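Local coordinates for sporozoite-specific SAG protein (Toxoplasma gondii, PDB 2WNK) that is a SAG2-related surface antigen of the sporozoite stage, built of two SRS domains, and probably takes part in parasite attachment to host cells, at residues Lys36-Val47 / Cys53-Val62. Sequence-based numbering, arbitrary orientation.
Sequences KPAYEAGDSTKV and CSNEAALKDV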
loop_
_atom_site.group_PDB
_atom_site.type_symbol
_atom_site.label_atom_id
_atom_site.label_comp_id
_atom_site.label_asym_id
_atom_site.label_seq_id
_atom_site.Cartn_x
_atom_site.Cartn_y
_atom_site.Cartn_z
ATOM N N LYS A 36 13.236 -20.000 7.128
ATOM C CA LYS A 36 13.460 -19.744 8.548
ATOM C C LYS A 36 12.861 -18.393 8.874
ATOM O O LYS A 36 13.045 -17.458 8.107
ATOM C CB LYS A 36 14.952 -19.669 8.841
ATOM C CG LYS A 36 15.214 -19.409 10.314
ATOM C CD LYS A 36 16.435 -20.140 10.753
ATOM C CE LYS A 36 16.351 -20.486 12.239
ATOM N NZ LYS A 36 16.827 -19.313 12.996
ATOM N N PRO A 37 12.102 -18.279 9.977
ATOM C CA PRO A 37 11.784 -19.302 10.981
ATOM C C PRO A 37 11.005 -20.453 10.366
ATOM O O PRO A 37 10.266 -20.262 9.386
ATOM C CB PRO A 37 10.844 -18.567 11.956
ATOM C CG PRO A 37 11.107 -17.096 11.721
ATOM C CD PRO A 37 11.380 -17.015 10.238
ATOM N N ALA A 38 11.142 -21.623 10.986
ATOM C CA ALA A 38 10.417 -22.826 10.554
ATOM C C ALA A 38 8.947 -22.518 10.282
ATOM O O ALA A 38 8.270 -21.897 11.115
ATOM C CB ALA A 38 10.562 -23.932 11.624
ATOM N N TYR A 39 8.451 -22.917 9.110
ATOM C CA TYR A 39 7.127 -22.456 8.696
ATOM C C TYR A 39 5.984 -23.040 9.543
ATOM O O TYR A 39 5.833 -24.277 9.628
ATOM C CB TYR A 39 6.834 -22.691 7.197
ATOM C CG TYR A 39 5.420 -22.227 6.933
ATOM C CD1 TYR A 39 4.382 -23.137 6.812
ATOM C CD2 TYR A 39 5.108 -20.875 6.940
ATOM C CE1 TYR A 39 3.089 -22.729 6.616
ATOM C CE2 TYR A 39 3.805 -20.445 6.766
ATOM C CZ TYR A 39 2.799 -21.382 6.602
ATOM O OH TYR A 39 1.506 -20.968 6.438
ATOM N N GLU A 40 5.196 -22.161 10.170
ATOM C CA GLU A 40 3.891 -22.514 10.775
ATOM C C GLU A 40 2.771 -21.610 10.227
ATOM O O GLU A 40 3.005 -20.451 9.888
ATOM C CB GLU A 40 3.935 -22.369 12.292
ATOM C CG GLU A 40 5.122 -23.029 12.946
ATOM C CD GLU A 40 4.808 -24.422 13.402
ATOM O OE1 GLU A 40 5.746 -25.240 13.525
ATOM O OE2 GLU A 40 3.610 -24.704 13.633
ATOM N N ALA A 41 1.546 -22.133 10.128
ATOM C CA ALA A 41 0.456 -21.371 9.523
ATOM C C ALA A 41 -0.300 -20.528 10.546
ATOM O O ALA A 41 -0.213 -20.772 11.744
ATOM C CB ALA A 41 -0.520 -22.315 8.755
ATOM N N GLY A 42 -0.999 -19.509 10.055
ATOM C CA GLY A 42 -1.923 -18.722 10.869
ATOM C C GLY A 42 -1.369 -18.067 12.120
ATOM O O GLY A 42 -0.357 -17.349 12.083
ATOM N N ASP A 43 -2.041 -18.306 13.238
ATOM C CA ASP A 43 -1.715 -17.656 14.505
ATOM C C ASP A 43 -0.281 -17.921 14.954
ATOM O O ASP A 43 0.302 -17.120 15.685
ATOM C CB ASP A 43 -2.688 -18.141 15.583
ATOM C CG ASP A 43 -3.014 -17.073 16.610
ATOM O OD1 ASP A 43 -2.505 -15.941 16.502
ATOM O OD2 ASP A 43 -3.799 -17.363 17.534
ATOM N N SER A 44 0.290 -19.036 14.505
ATOM C CA SER A 44 1.590 -19.507 15.008
ATOM C C SER A 44 2.816 -19.045 14.213
ATOM O O SER A 44 3.944 -19.320 14.632
ATOM C CB SER A 44 1.644 -21.043 15.054
ATOM O OG SER A 44 0.701 -21.602 15.962
ATOM N N THR A 45 2.594 -18.409 13.061
ATOM C CA THR A 45 3.670 -18.043 12.126
ATOM C C THR A 45 4.680 -17.145 12.800
ATOM O O THR A 45 4.279 -16.235 13.523
ATOM C CB THR A 45 3.106 -17.249 10.938
ATOM O OG1 THR A 45 2.144 -18.071 10.262
ATOM C CG2 THR A 45 4.203 -16.879 9.948
ATOM N N LYS A 46 5.969 -17.394 12.549
ATOM C CA LYS A 46 7.019 -16.537 13.086
ATOM C C LYS A 46 7.782 -15.830 11.965
ATOM O O LYS A 46 7.787 -16.298 10.807
ATOM C CB LYS A 46 7.983 -17.350 13.953
ATOM C CG LYS A 46 7.290 -18.044 15.123
ATOM C CD LYS A 46 8.306 -18.494 16.172
ATOM C CE LYS A 46 8.807 -17.304 16.991
ATOM N NZ LYS A 46 9.892 -17.661 17.966
ATOM N N VAL A 47 8.419 -14.710 12.296
ATOM C CA VAL A 47 9.249 -13.984 11.327
ATOM C C VAL A 47 10.563 -13.687 12.018
ATOM O O VAL A 47 10.616 -13.630 13.245
ATOM C CB VAL A 47 8.639 -12.653 10.917
ATOM C CG1 VAL A 47 7.233 -12.906 10.271
ATOM C CG2 VAL A 47 8.546 -11.697 12.150
ATOM N N CYS A 53 18.329 -13.735 11.323
ATOM C CA CYS A 53 17.439 -14.497 12.173
ATOM C C CYS A 53 18.030 -14.683 13.572
ATOM O O CYS A 53 17.674 -15.629 14.294
ATOM C CB CYS A 53 17.104 -15.826 11.521
ATOM S SG CYS A 53 15.913 -15.602 10.177
ATOM N N SER A 54 18.917 -13.781 13.986
ATOM C CA SER A 54 19.397 -13.814 15.375
ATOM C C SER A 54 18.211 -13.616 16.372
ATOM O O SER A 54 18.258 -14.098 17.510
ATOM C CB SER A 54 20.462 -12.731 15.610
ATOM O OG SER A 54 19.851 -11.447 15.529
ATOM N N ASN A 55 17.194 -12.865 15.947
ATOM C CA ASN A 55 15.989 -12.587 16.740
ATOM C C ASN A 55 14.752 -12.953 15.907
ATOM O O ASN A 55 14.744 -12.718 14.694
ATOM C CB ASN A 55 15.949 -11.104 17.115
ATOM C CG ASN A 55 16.979 -10.751 18.161
ATOM O OD1 ASN A 55 18.178 -10.728 17.864
ATOM N ND2 ASN A 55 16.530 -10.430 19.376
ATOM N N GLU A 56 13.727 -13.498 16.562
ATOM C CA GLU A 56 12.459 -13.838 15.914
ATOM C C GLU A 56 11.300 -13.392 16.760
ATOM O O GLU A 56 11.406 -13.282 17.991
ATOM C CB GLU A 56 12.291 -15.348 15.804
ATOM C CG GLU A 56 13.327 -16.063 15.061
ATOM C CD GLU A 56 13.090 -17.567 15.144
ATOM O OE1 GLU A 56 12.069 -17.978 15.755
ATOM O OE2 GLU A 56 13.899 -18.315 14.577
ATOM N N ALA A 57 10.160 -13.227 16.116
ATOM C CA ALA A 57 8.936 -12.903 16.851
ATOM C C ALA A 57 7.747 -13.562 16.152
ATOM O O ALA A 57 7.837 -13.900 14.982
ATOM C CB ALA A 57 8.748 -11.416 16.849
ATOM N N ALA A 58 6.627 -13.732 16.869
ATOM C CA ALA A 58 5.392 -14.147 16.214
ATOM C C ALA A 58 4.929 -13.057 15.263
ATOM O O ALA A 58 4.944 -11.853 15.597
ATOM C CB ALA A 58 4.305 -14.442 17.258
ATOM N N LEU A 59 4.489 -13.467 14.085
ATOM C CA LEU A 59 4.018 -12.520 13.100
ATOM C C LEU A 59 2.938 -11.555 13.640
ATOM O O LEU A 59 2.955 -10.364 13.321
ATOM C CB LEU A 59 3.512 -13.258 11.854
ATOM C CG LEU A 59 2.855 -12.364 10.804
ATOM C CD1 LEU A 59 3.823 -11.340 10.221
ATOM C CD2 LEU A 59 2.296 -13.231 9.682
ATOM N N LYS A 60 1.970 -12.048 14.415
ATOM C CA LYS A 60 0.881 -11.151 14.859
ATOM C C LYS A 60 1.306 -10.085 15.859
ATOM O O LYS A 60 0.557 -9.123 16.102
ATOM C CB LYS A 60 -0.306 -11.907 15.437
ATOM C CG LYS A 60 0.041 -13.165 16.173
ATOM C CD LYS A 60 0.152 -14.275 15.128
ATOM C CE LYS A 60 -0.477 -13.872 13.758
ATOM N NZ LYS A 60 0.009 -14.670 12.566
ATOM N N ASP A 61 2.476 -10.288 16.450
ATOM C CA ASP A 61 3.079 -9.346 17.401
ATOM C C ASP A 61 3.945 -8.303 16.712
ATOM O O ASP A 61 4.450 -7.366 17.375
ATOM C CB ASP A 61 3.951 -10.112 18.385
ATOM C CG ASP A 61 3.145 -10.923 19.346
ATOM O OD1 ASP A 61 1.992 -10.521 19.620
ATOM O OD2 ASP A 61 3.665 -11.948 19.833
ATOM N N VAL A 62 4.190 -8.492 15.416
ATOM C CA VAL A 62 4.913 -7.478 14.625
ATOM C C VAL A 62 4.030 -6.813 13.585
ATOM O O VAL A 62 4.077 -5.601 13.381
ATOM C CB VAL A 62 6.154 -8.083 13.955
ATOM C CG1 VAL A 62 6.878 -7.033 13.150
ATOM C CG2 VAL A 62 7.053 -8.615 15.012
HETATM O O HOH W 1 19.008 -18.414 14.421
#
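Val-47 and Ala-57 form an antiparallel hydrogen-bonded pair in a short two-stranded hairpin. Val-47 N meets Ala-57 O at 2.9 Å, and Ala-57 N returns to Val-47 O at the same length. Leu-59 N then binds Thr-45 O at 2.8 Å, and the pairing extends past the strand ends.

The tight side is apolar. Val-47 CG1 meets Leu-59 CD1 at 3.8 Å, the two side chains crossing at about a right angle. Leu-59 CG lies anti to the backbone N (chi1 174°), and its side chain runs beside that of Thr-45, pointing the same way. The Thr-45 hydroxyl donates to Glu-40 O, while its CG2 methyl packs on Leu-59.

The more open side is charged. The Glu-56 chain is extended beyond CG and places one carboxylate oxygen near each of two lysines. Lys-46 NZ forms a salt bridge to Glu-56 OE1 at 3.1 Å, nearly along the C-O axis. Lys-36 NZ makes only a weak salt bridge to Glu-56 OE2, at 3.5 Å. A water joins Lys-36 NZ to Cys-53 O. Pro-37, which follows a cis peptide, lies against the Glu-56 carboxylate carbon. At the far end, Lys-60 NZ lies 2.7 Å from Gly-42 O, above the carbonyl plane. This hydrogen bond is doubtful, because the lysine chain is strained and its CD sits too close to Asp-43 O. Thr-45 N reaches the Gly-42 oxygen from the opposite face.

The hairpin belongs to the first SRS domain, and the Cys-48 to Cys-53 disulfide ties its two arms together. Val-47 rests on Phe-98 and Val-62 on Val-96, both of strand 94-101. Thr-45 touches Leu-68 of strand 66-72, and Lys-36 pairs through its backbone with Leu-99.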